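Local coordinates for major extracellular endoglucanase (Xanthomonas campestris pv. campestris, PDB 4TUF), which cuts internal beta-1,4-glucosidic linkages in cellulose, lichenin and cereal beta-D-glucans, this chain being its glycosyl hydrolase family 5 catalytic domain, at residues A[206-220]-A[263-275]. Numbering follows the deposited sequence.
Sequences TNGGIFWGGNLQPLA and RHFGQFAGTHALL. With 2HP (dihydrogenphosphate ion), chain I.
Gln217 lays its side chain across Arg263, near the end of helix 257-266. CB leads to CG with CG anti to the carbonyl carbon (chi1 -77°), which brings CG up to the carbonyl O of Arg263; that oxygen accepts a hydrogen bond from Gln267 NE2 (2.8 Å). CD and OE1 then run over the arginine's methylene CG. At the tip, OE1 accepts from Thr206 N at 2.7 Å, while NE2 gives one proton to Thr206 O and the other to Asn215 OD1, the latter at 2.6 Å. Both acceptors of NE2 lie close to the amide plane, so the group is fixed in rotation. Gln217 N also donates to Asn215 OD1, closing an Asx turn; the two donors reach that oxygen from opposite faces of its carboxamide.

The hydrogen bond between the two segments is Leu216 N to His264 O, 2.8 Å long, with an N-H...O angle of 152° and the donor in the carbonyl plane. The imidazole of His264 lies against Gly209 and Ile210, with Ile210 CG1 near NE2 and Gly209 O near CE1. Phe268 packs by CE2 on Leu216 CB and by CE1 on Leu219 CB, and Leu219 CD2 sits over one face of His272 in a CH-pi contact. Thr271 OG1 donates to O2 of a dihydrogenphosphate ion at 2.7 Å. In this TIM barrel, the long loop between strands 192-195 and 231-238 is thus fastened onto helix 257-266 and the connection from that helix to strand 276-280; the same loop carries Trp212, stacked on His159, and Gly214, about 8 Å from the side chain of Glu157, the probable proton donor.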
# COMPACT_ATOMS: atom_id res chain seq x y z
N THR A 206 7.22 -21.83 4.79
CA THR A 206 7.55 -22.02 6.19
C THR A 206 6.72 -21.03 7.00
O THR A 206 6.89 -19.81 6.87
CB THR A 206 9.04 -21.82 6.48
OG1 THR A 206 9.80 -22.82 5.80
CG2 THR A 206 9.31 -21.92 7.98
N ASN A 207 5.82 -21.55 7.82
CA ASN A 207 4.81 -20.73 8.47
C ASN A 207 5.22 -20.16 9.83
O ASN A 207 6.29 -20.48 10.35
CB ASN A 207 3.53 -21.54 8.64
CG ASN A 207 2.85 -21.84 7.32
OD1 ASN A 207 3.05 -21.13 6.33
ND2 ASN A 207 2.04 -22.88 7.30
N GLY A 208 4.36 -19.31 10.38
CA GLY A 208 4.59 -18.69 11.67
C GLY A 208 5.28 -17.34 11.60
O GLY A 208 6.24 -17.15 10.85
N GLY A 209 4.78 -16.38 12.38
CA GLY A 209 5.42 -15.08 12.48
C GLY A 209 5.26 -14.24 11.23
O GLY A 209 6.14 -13.44 10.90
N ILE A 210 4.13 -14.41 10.55
CA ILE A 210 3.87 -13.68 9.31
C ILE A 210 2.83 -12.58 9.52
O ILE A 210 1.80 -12.80 10.15
CB ILE A 210 3.39 -14.64 8.20
CG1 ILE A 210 4.42 -15.73 7.95
CG2 ILE A 210 3.13 -13.87 6.93
CD1 ILE A 210 4.06 -16.67 6.83
N PHE A 211 3.11 -11.40 8.99
CA PHE A 211 2.17 -10.28 9.04
C PHE A 211 1.19 -10.36 7.88
O PHE A 211 1.49 -10.96 6.85
CB PHE A 211 2.91 -8.94 9.01
CG PHE A 211 3.71 -8.65 10.25
CD1 PHE A 211 3.11 -8.10 11.37
CD2 PHE A 211 5.07 -8.93 10.30
CE1 PHE A 211 3.85 -7.82 12.51
CE2 PHE A 211 5.81 -8.66 11.44
CZ PHE A 211 5.20 -8.10 12.55
N TRP A 212 0.02 -9.75 8.05
CA TRP A 212 -1.00 -9.72 7.00
C TRP A 212 -0.42 -9.22 5.68
O TRP A 212 0.23 -8.18 5.64
CB TRP A 212 -2.17 -8.82 7.41
CG TRP A 212 -2.98 -9.33 8.56
CD1 TRP A 212 -2.77 -10.47 9.27
CD2 TRP A 212 -4.14 -8.70 9.12
NE1 TRP A 212 -3.73 -10.59 10.26
CE2 TRP A 212 -4.58 -9.52 10.19
CE3 TRP A 212 -4.84 -7.53 8.84
CZ2 TRP A 212 -5.70 -9.20 10.96
CZ3 TRP A 212 -5.95 -7.22 9.61
CH2 TRP A 212 -6.36 -8.05 10.66
N GLY A 213 -0.67 -9.97 4.61
CA GLY A 213 -0.18 -9.60 3.29
C GLY A 213 1.34 -9.62 3.21
O GLY A 213 1.93 -8.96 2.36
N GLY A 214 1.97 -10.40 4.09
CA GLY A 214 3.41 -10.37 4.20
C GLY A 214 4.17 -11.58 3.67
O GLY A 214 5.40 -11.54 3.59
N ASN A 215 3.46 -12.65 3.31
CA ASN A 215 4.11 -13.88 2.86
C ASN A 215 3.99 -14.10 1.36
O ASN A 215 2.88 -14.22 0.84
CB ASN A 215 3.53 -15.09 3.60
CG ASN A 215 4.32 -16.37 3.34
OD1 ASN A 215 5.46 -16.34 2.87
ND2 ASN A 215 3.71 -17.50 3.66
N LEU A 216 5.13 -14.19 0.68
CA LEU A 216 5.13 -14.42 -0.75
C LEU A 216 5.70 -15.79 -1.13
O LEU A 216 5.82 -16.12 -2.31
CB LEU A 216 5.92 -13.33 -1.46
CG LEU A 216 5.21 -12.00 -1.65
CD1 LEU A 216 6.18 -11.00 -2.23
CD2 LEU A 216 4.02 -12.19 -2.57
N GLN A 217 6.04 -16.59 -0.12
CA GLN A 217 6.68 -17.89 -0.33
C GLN A 217 5.99 -18.80 -1.37
O GLN A 217 6.68 -19.40 -2.19
CB GLN A 217 6.80 -18.65 0.99
CG GLN A 217 7.92 -18.19 1.90
CD GLN A 217 7.79 -18.76 3.30
OE1 GLN A 217 8.46 -19.73 3.65
NE2 GLN A 217 6.91 -18.17 4.09
N PRO A 218 4.64 -18.92 -1.34
CA PRO A 218 4.02 -19.85 -2.28
C PRO A 218 4.16 -19.47 -3.76
O PRO A 218 3.85 -20.29 -4.63
CB PRO A 218 2.54 -19.83 -1.87
CG PRO A 218 2.55 -19.42 -0.45
CD PRO A 218 3.66 -18.41 -0.36
N LEU A 219 4.64 -18.26 -4.04
CA LEU A 219 4.89 -17.83 -5.42
C LEU A 219 5.98 -18.67 -6.08
O LEU A 219 6.08 -18.75 -7.31
CB LEU A 219 5.27 -16.35 -5.45
CG LEU A 219 5.61 -15.71 -6.79
CD1 LEU A 219 4.45 -15.85 -7.76
CD2 LEU A 219 5.96 -14.24 -6.59
N ALA A 220 6.81 -19.31 -5.27
CA ALA A 220 7.88 -20.14 -5.80
C ALA A 220 7.33 -21.44 -6.40
O ALA A 220 7.94 -22.02 -7.30
CB ALA A 220 8.90 -20.45 -4.71
N ARG A 263 13.14 -14.76 3.51
CA ARG A 263 12.17 -15.84 3.38
C ARG A 263 10.78 -15.38 2.94
O ARG A 263 10.19 -15.95 2.02
CB ARG A 263 12.03 -16.59 4.71
CG ARG A 263 11.01 -17.71 4.66
CD ARG A 263 11.33 -18.80 5.65
NE ARG A 263 11.10 -18.38 7.03
CZ ARG A 263 11.92 -18.66 8.04
NH1 ARG A 263 13.04 -19.34 7.81
NH2 ARG A 263 11.63 -18.24 9.26
N HIS A 264 10.22 -14.42 3.67
CA HIS A 264 8.89 -13.88 3.39
C HIS A 264 8.69 -13.11 2.09
O HIS A 264 7.71 -13.32 1.39
CB HIS A 264 8.41 -13.04 4.57
CG HIS A 264 8.17 -13.83 5.82
ND1 HIS A 264 8.07 -13.24 7.06
CD2 HIS A 264 8.01 -15.15 6.02
CE1 HIS A 264 7.86 -14.17 7.97
NE2 HIS A 264 7.82 -15.34 7.36
N PHE A 265 9.62 -12.22 1.74
CA PHE A 265 9.51 -11.52 0.47
C PHE A 265 10.79 -11.33 -0.32
O PHE A 265 10.76 -11.21 -1.50
CB PHE A 265 8.83 -10.16 0.65
CG PHE A 265 9.50 -9.26 1.62
CD1 PHE A 265 9.19 -9.33 2.93
CD2 PHE A 265 10.43 -8.37 1.21
CE1 PHE A 265 9.80 -8.51 3.82
CE2 PHE A 265 11.06 -7.55 2.09
CZ PHE A 265 10.74 -7.63 3.40
N GLY A 266 11.90 -11.26 0.38
CA GLY A 266 13.14 -10.77 -0.16
C GLY A 266 13.73 -11.60 -1.25
O GLY A 266 14.31 -11.12 -2.18
N GLN A 267 13.59 -12.88 -1.10
CA GLN A 267 14.14 -13.84 -2.06
C GLN A 267 13.56 -13.67 -3.47
O GLN A 267 14.10 -14.21 -4.43
CB GLN A 267 13.87 -15.27 -1.57
CG GLN A 267 12.40 -15.55 -1.31
CD GLN A 267 12.11 -17.02 -1.12
OE1 GLN A 267 12.53 -17.85 -1.92
NE2 GLN A 267 11.39 -17.35 -0.06
N PHE A 268 12.48 -12.91 -3.59
CA PHE A 268 11.84 -12.70 -4.88
C PHE A 268 12.31 -11.43 -5.55
O PHE A 268 11.96 -11.17 -6.71
CB PHE A 268 10.32 -12.68 -4.72
CG PHE A 268 9.75 -13.99 -4.26
CD1 PHE A 268 9.52 -15.02 -5.15
CD2 PHE A 268 9.46 -14.19 -2.92
CE1 PHE A 268 9.02 -16.22 -4.73
CE2 PHE A 268 8.95 -15.40 -2.49
CZ PHE A 268 8.73 -16.42 -3.40
N ALA A 269 13.11 -10.64 -4.84
CA ALA A 269 13.53 -9.33 -5.34
C ALA A 269 14.36 -9.43 -6.60
O ALA A 269 14.32 -8.53 -7.44
CB ALA A 269 14.31 -8.58 -4.27
N GLY A 270 15.12 -10.51 -6.73
CA GLY A 270 16.04 -10.67 -7.84
C GLY A 270 15.39 -11.05 -9.16
O GLY A 270 16.01 -10.91 -10.21
N THR A 271 14.15 -11.51 -9.10
CA THR A 271 13.46 -11.95 -10.31
C THR A 271 12.11 -11.25 -10.54
O THR A 271 11.52 -11.36 -11.61
CB THR A 271 13.23 -13.48 -10.29
OG1 THR A 271 12.53 -13.83 -9.09
CG2 THR A 271 14.55 -14.21 -10.32
N HIS A 272 11.63 -10.52 -9.53
CA HIS A 272 10.39 -9.76 -9.66
C HIS A 272 10.57 -8.32 -9.22
O HIS A 272 11.33 -8.04 -8.30
CB HIS A 272 9.27 -10.40 -8.84
CG HIS A 272 8.83 -11.74 -9.33
ND1 HIS A 272 9.48 -12.91 -8.98
CD2 HIS A 272 7.80 -12.10 -10.13
CE1 HIS A 272 8.87 -13.93 -9.55
NE2 HIS A 272 7.84 -13.47 -10.25
N ALA A 273 9.86 -7.41 -9.88
CA ALA A 273 9.76 -6.04 -9.38
C ALA A 273 9.10 -6.10 -8.02
O ALA A 273 8.02 -6.68 -7.88
CB ALA A 273 8.97 -5.16 -10.33
N LEU A 274 9.75 -5.53 -7.01
CA LEU A 274 9.25 -5.62 -5.65
C LEU A 274 9.50 -4.36 -4.84
O LEU A 274 10.54 -3.71 -4.96
CB LEU A 274 9.88 -6.83 -4.94
CG LEU A 274 9.33 -7.28 -3.59
CD1 LEU A 274 9.51 -8.78 -3.43
CD2 LEU A 274 10.00 -6.55 -2.43
N LEU A 275 8.52 -4.01 -4.02
CA LEU A 275 8.63 -2.94 -3.05
C LEU A 275 7.68 -3.24 -1.90
O LEU A 275 6.85 -4.13 -2.01
CB LEU A 275 8.33 -1.58 -3.70
CG LEU A 275 7.06 -1.38 -4.55
CD1 LEU A 275 5.78 -1.42 -3.73
CD2 LEU A 275 7.14 -0.07 -5.31
P 2HP I . 10.81 -17.27 -8.72
O1 2HP I . 11.50 -17.33 -10.07
O2 2HP I . 10.99 -15.89 -8.14
O3 2HP I . 9.34 -17.56 -8.90
O4 2HP I . 11.41 -18.30 -7.79